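Local coordinates for tryptophanyl-tRNA synthetase (Thermus thermophilus, PDB 2EL7), which catalyses the ATP-dependent attachment of tryptophan to its cognate tRNA, releasing AMP and diphosphate, at the interface of chains A and B. Coordinates in Å, arbitrary orientation; residue numbers count along the deposited sequence, not the author numbering. Chains: chain A/B, Tryptophanyl-tRNA synthetase.

Contact 1 and contact 2 are neighbouring patches of the same homodimer interface, with the centres of their C-alpha atoms about 9 Å apart. They share A:Leu47, A:Pro50 and B:Leu100, so the segment of chain A that runs from the 3-10 helix 43-48 into the following loop serves both. Contact 1 sets that loop and the start of helix 55-72 against the ends of B helices 153-169 and 296-324; contact 2 sets the 3-10 helix and the start of helix 124-139 against the end of helix 89-99. Two-fold symmetry repeats both with the chains exchanged, so each subunit supplies both kinds of surface.

Contact 1: the interface of chains A and B. Residues chain A 47, 50, 53, 55, 58; chain B 100, 168-169, 324-325.
The phenol of A:Tyr53 reaches across the dimer interface to B:Val325, the residue that follows the long helix 296-324. Its hydroxyl OH donates a hydrogen bond of 2.8 Å to the backbone O of B:Val325. That bond meets a lone pair in the carbonyl plane, at a C=O...donor angle of 124°, and the acceptor lies at the edge of the phenol ring, in its plane. A tyrosine suits this place because its rigid ring can pack within the subunit while the tip carries the polar group: A:Pro55 CD lies above one face and A:Leu47 CA above the other, both toward the rim.

B:Phe169, which closes helix 153-169, meets the same hydroxyl, its CE2 lying 3.4 Å from A:Tyr53 OH, and the two aromatic side chains cross at about a right angle. The B:Phe169 ring is itself clamped within its own subunit. B:Leu168 CB sits 3.7 Å above the centre of one face, and B:Val325 CG1 covers the centre of the other. With CG1 anti to the carbonyl carbon (chi1 -47°), the valine turns this methyl onto the ring, so one residue both takes the phenol bond through its O and packs the B:Phe169 face. B:Leu100 CD1 fills in at the edge of the ring.

Two prolines add to the chain A surface, compact rings that suit a loop and the first turn of a helix. A:Pro55, first in helix 55-72, brings CB to 3.5 Å from B:Val325 O, beside the phenol bond. Further along, A:Pro50 CB packs on the methyl CD2 of B:Leu100 at 3.8 Å. A phenylalanine in place of A:Tyr53 would probably leave the B:Val325 carbonyl without this donor and a gap beside CE2 of B:Phe169. The patch thus ties a loop of one subunit to two helix ends of the other and helps hold the homodimer together.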
loop_
_atom_site.group_PDB
_atom_site.type_symbol
_atom_site.label_atom_id
_atom_site.label_comp_id
_atom_site.label_asym_id
_atom_site.label_seq_id
_atom_site.Cartn_x
_atom_site.Cartn_y
_atom_site.Cartn_z
ATOM N N LEU A 47 1.552 -11.274 7.317
ATOM C CA LEU A 47 1.772 -10.067 8.136
ATOM C C LEU A 47 0.525 -9.457 8.803
ATOM O O LEU A 47 0.663 -8.607 9.682
ATOM C CB LEU A 47 2.455 -8.958 7.331
ATOM C CG LEU A 47 3.716 -9.189 6.489
ATOM C CD1 LEU A 47 4.347 -7.849 6.176
ATOM C CD2 LEU A 47 4.695 -10.047 7.202
ATOM N N PRO A 50 0.527 -9.510 13.005
ATOM C CA PRO A 50 1.864 -9.093 13.429
ATOM C C PRO A 50 2.489 -9.670 14.683
ATOM O O PRO A 50 3.676 -9.957 14.674
ATOM C CB PRO A 50 1.765 -7.560 13.441
ATOM C CG PRO A 50 0.364 -7.307 13.745
ATOM C CD PRO A 50 -0.362 -8.335 12.908
ATOM N N TYR A 53 2.298 -14.246 13.797
ATOM C CA TYR A 53 3.107 -14.916 12.772
ATOM C C TYR A 53 4.595 -14.780 13.166
ATOM O O TYR A 53 5.003 -13.786 13.794
ATOM C CB TYR A 53 2.812 -14.309 11.384
ATOM C CG TYR A 53 3.781 -13.264 10.891
ATOM C CD1 TYR A 53 4.795 -13.601 9.996
ATOM C CD2 TYR A 53 3.708 -11.948 11.335
ATOM C CE1 TYR A 53 5.708 -12.662 9.559
ATOM C CE2 TYR A 53 4.633 -10.991 10.901
ATOM C CZ TYR A 53 5.630 -11.361 10.013
ATOM O OH TYR A 53 6.568 -10.435 9.591
ATOM N N PRO A 55 8.208 -14.132 12.024
ATOM C CA PRO A 55 9.047 -13.698 10.914
ATOM C C PRO A 55 10.294 -14.522 10.660
ATOM O O PRO A 55 10.747 -14.628 9.519
ATOM C CB PRO A 55 9.357 -12.243 11.269
ATOM C CG PRO A 55 9.262 -12.221 12.756
ATOM C CD PRO A 55 8.053 -13.054 13.020
ATOM N N LEU A 58 8.843 -17.335 8.313
ATOM C CA LEU A 58 8.049 -17.146 7.084
ATOM C C LEU A 58 8.713 -17.465 5.753
ATOM O O LEU A 58 8.072 -17.992 4.855
ATOM C CB LEU A 58 7.491 -15.721 7.037
ATOM C CG LEU A 58 6.582 -15.263 5.892
ATOM C CD1 LEU A 58 5.360 -16.150 5.802
ATOM C CD2 LEU A 58 6.179 -13.807 6.146
ATOM N N LEU B 100 0.877 -2.869 10.797
ATOM C CA LEU B 100 1.318 -2.541 12.152
ATOM C C LEU B 100 0.577 -1.377 12.804
ATOM O O LEU B 100 0.986 -0.918 13.856
ATOM C CB LEU B 100 2.815 -2.207 12.157
ATOM C CG LEU B 100 3.870 -3.188 11.590
ATOM C CD1 LEU B 100 5.243 -2.606 11.811
ATOM C CD2 LEU B 100 3.776 -4.550 12.257
ATOM N N LEU B 168 9.145 -5.391 17.089
ATOM C CA LEU B 168 8.795 -6.678 16.501
ATOM C C LEU B 168 9.857 -7.290 15.618
ATOM O O LEU B 168 10.025 -8.515 15.607
ATOM C CB LEU B 168 7.521 -6.538 15.667
ATOM C CG LEU B 168 6.122 -6.901 16.181
ATOM C CD1 LEU B 168 6.057 -7.092 17.688
ATOM C CD2 LEU B 168 5.187 -5.794 15.691
ATOM N N PHE B 169 10.586 -6.445 14.895
ATOM C CA PHE B 169 11.569 -6.940 13.942
ATOM C C PHE B 169 13.014 -6.536 14.152
ATOM O O PHE B 169 13.878 -6.978 13.404
ATOM C CB PHE B 169 11.128 -6.524 12.526
ATOM C CG PHE B 169 9.651 -6.758 12.253
ATOM C CD1 PHE B 169 8.777 -5.680 12.096
ATOM C CD2 PHE B 169 9.136 -8.049 12.194
ATOM C CE1 PHE B 169 7.406 -5.879 11.888
ATOM C CE2 PHE B 169 7.761 -8.266 11.983
ATOM C CZ PHE B 169 6.895 -7.182 11.830
ATOM N N LYS B 324 14.031 -8.397 7.388
ATOM C CA LYS B 324 13.627 -8.435 8.781
ATOM C C LYS B 324 12.210 -8.931 9.046
ATOM O O LYS B 324 11.984 -9.604 10.066
ATOM C CB LYS B 324 13.854 -7.074 9.435
ATOM C CG LYS B 324 15.327 -6.728 9.490
ATOM C CD LYS B 324 15.622 -5.513 10.339
ATOM C CE LYS B 324 17.133 -5.244 10.315
ATOM N NZ LYS B 324 17.481 -3.984 11.008
ATOM N N VAL B 325 11.252 -8.625 8.162
ATOM C CA VAL B 325 9.909 -9.136 8.408
ATOM C C VAL B 325 9.830 -10.572 7.919
ATOM O O VAL B 325 8.777 -11.197 7.992
ATOM C CB VAL B 325 8.777 -8.256 7.789
ATOM C CG1 VAL B 325 9.028 -6.800 8.125
ATOM C CG2 VAL B 325 8.668 -8.464 6.318
#

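Contact 2: the interface of chains A and B. Residues chain A 47-48, 50, 123, 125; chain B 95-96, 98-100.
A:Gly125, in the first turn of helix 124-139, faces the last turn of B helix 89-99, its N lying 3.3 Å from B:Thr98 O, too loosely placed to be read as a hydrogen bond, while B:Leu100 has already left the helix. In this class I aminoacyl-tRNA synthetase the patch is part of the dimer surface, and the missing side chain of the glycine lets its CA come within 4.0 Å of B:Thr99 CA.

B:Thr99 is the central side chain. Its OG1 is held in the crowded position between backbone N and carbonyl carbon (chi1 62°), where it donates to B:Val96 O at 2.5 Å, tilted 20° from the carbonyl plane. The hydroxyl is therefore paired within its own helix, and carbon is what the threonine offers across: CB faces A:Leu47 O, and CG2 meets A:Leu47 CB at 3.9 Å. A branched residue suits this double duty. The same CG2 sits 3.4 Å above the B:Trp95 ring, toward its rim.

The far end of that indole, at CH2, touches the A:Thr48 methyl CG2 at 4.0 Å, the two side chains crossing obliquely. Nearby, the branch CD1 of A:Leu47 reaches CG2 of B:Val96, a loose apolar contact.

On the other flank, B:Thr99 O lies to one side of the A:Trp123 plane, beyond the rim, 3.5 Å from CE3. A:Pro50 CG lies on the same side, over the ring toward its rim, so the broad indole backs the proline and borders the helix end. Its CZ3 meets B:Leu100 O at 3.5 Å.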
loop_
_atom_site.group_PDB
_atom_site.type_symbol
_atom_site.label_atom_id
_atom_site.label_comp_id
_atom_site.label_asym_id
_atom_site.label_seq_id
_atom_site.Cartn_x
_atom_site.Cartn_y
_atom_site.Cartn_z
ATOM N N LEU A 47 1.552 -11.274 7.317
ATOM C CA LEU A 47 1.772 -10.067 8.136
ATOM C C LEU A 47 0.525 -9.457 8.803
ATOM O O LEU A 47 0.663 -8.607 9.682
ATOM C CB LEU A 47 2.455 -8.958 7.331
ATOM C CG LEU A 47 3.716 -9.189 6.489
ATOM C CD1 LEU A 47 4.347 -7.849 6.176
ATOM C CD2 LEU A 47 4.695 -10.047 7.202
ATOM N N THR A 48 -0.678 -9.874 8.399
ATOM C CA THR A 48 -1.920 -9.339 8.981
ATOM C C THR A 48 -2.129 -9.699 10.460
ATOM O O THR A 48 -3.030 -9.171 11.115
ATOM C CB THR A 48 -3.156 -9.774 8.170
ATOM O OG1 THR A 48 -2.959 -11.096 7.674
ATOM C CG2 THR A 48 -3.361 -8.870 7.013
ATOM N N PRO A 50 0.527 -9.510 13.005
ATOM C CA PRO A 50 1.864 -9.093 13.429
ATOM C C PRO A 50 2.489 -9.670 14.683
ATOM O O PRO A 50 3.676 -9.957 14.674
ATOM C CB PRO A 50 1.765 -7.560 13.441
ATOM C CG PRO A 50 0.364 -7.307 13.745
ATOM C CD PRO A 50 -0.362 -8.335 12.908
ATOM N N TRP A 123 -6.220 -4.550 13.616
ATOM C CA TRP A 123 -5.191 -3.957 12.775
ATOM C C TRP A 123 -5.758 -3.436 11.439
ATOM O O TRP A 123 -6.709 -4.007 10.871
ATOM C CB TRP A 123 -4.083 -4.978 12.483
ATOM C CG TRP A 123 -3.400 -5.534 13.714
ATOM C CD1 TRP A 123 -3.555 -6.796 14.248
ATOM C CD2 TRP A 123 -2.471 -4.854 14.569
ATOM N NE1 TRP A 123 -2.784 -6.929 15.372
ATOM C CE2 TRP A 123 -2.108 -5.755 15.592
ATOM C CE3 TRP A 123 -1.914 -3.577 14.567
ATOM C CZ2 TRP A 123 -1.210 -5.413 16.609
ATOM C CZ3 TRP A 123 -1.023 -3.236 15.571
ATOM C CH2 TRP A 123 -0.679 -4.152 16.583
ATOM N N GLY A 125 -4.410 -3.704 8.840
ATOM C CA GLY A 125 -4.104 -4.777 7.914
ATOM C C GLY A 125 -5.324 -5.654 7.694
ATOM O O GLY A 125 -5.611 -6.021 6.555
ATOM N N TRP B 95 2.283 -0.843 2.846
ATOM C CA TRP B 95 1.467 -2.009 3.185
ATOM C C TRP B 95 1.982 -2.585 4.474
ATOM O O TRP B 95 1.203 -2.956 5.332
ATOM C CB TRP B 95 1.525 -3.107 2.111
ATOM C CG TRP B 95 1.056 -4.452 2.649
ATOM C CD1 TRP B 95 1.819 -5.573 2.830
ATOM C CD2 TRP B 95 -0.253 -4.773 3.162
ATOM N NE1 TRP B 95 1.071 -6.574 3.425
ATOM C CE2 TRP B 95 -0.201 -6.108 3.641
ATOM C CE3 TRP B 95 -1.456 -4.062 3.267
ATOM C CZ2 TRP B 95 -1.306 -6.746 4.218
ATOM C CZ3 TRP B 95 -2.564 -4.694 3.840
ATOM C CH2 TRP B 95 -2.477 -6.030 4.312
ATOM N N VAL B 96 3.304 -2.675 4.610
ATOM C CA VAL B 96 3.880 -3.224 5.848
ATOM C C VAL B 96 3.452 -2.440 7.083
ATOM O O VAL B 96 3.080 -3.043 8.083
ATOM C CB VAL B 96 5.420 -3.272 5.797
ATOM C CG1 VAL B 96 5.973 -3.640 7.155
ATOM C CG2 VAL B 96 5.860 -4.294 4.749
ATOM N N THR B 98 0.790 -0.603 7.359
ATOM C CA THR B 98 -0.653 -0.724 7.528
ATOM C C THR B 98 -0.915 -1.915 8.466
ATOM O O THR B 98 -1.762 -1.838 9.378
ATOM C CB THR B 98 -1.348 -0.943 6.168
ATOM O OG1 THR B 98 -1.235 0.246 5.374
ATOM C CG2 THR B 98 -2.764 -1.305 6.344
ATOM N N THR B 99 -0.175 -3.006 8.266
ATOM C CA THR B 99 -0.370 -4.170 9.132
ATOM C C THR B 99 0.011 -3.860 10.584
ATOM O O THR B 99 -0.487 -4.507 11.499
ATOM C CB THR B 99 0.468 -5.417 8.703
ATOM O OG1 THR B 99 1.870 -5.111 8.786
ATOM C CG2 THR B 99 0.103 -5.883 7.280
ATOM N N LEU B 100 0.877 -2.869 10.797
ATOM C CA LEU B 100 1.318 -2.541 12.152
ATOM C C LEU B 100 0.577 -1.377 12.804
ATOM O O LEU B 100 0.986 -0.918 13.856
ATOM C CB LEU B 100 2.815 -2.207 12.157
ATOM C CG LEU B 100 3.870 -3.188 11.590
ATOM C CD1 LEU B 100 5.243 -2.606 11.811
ATOM C CD2 LEU B 100 3.776 -4.550 12.257
#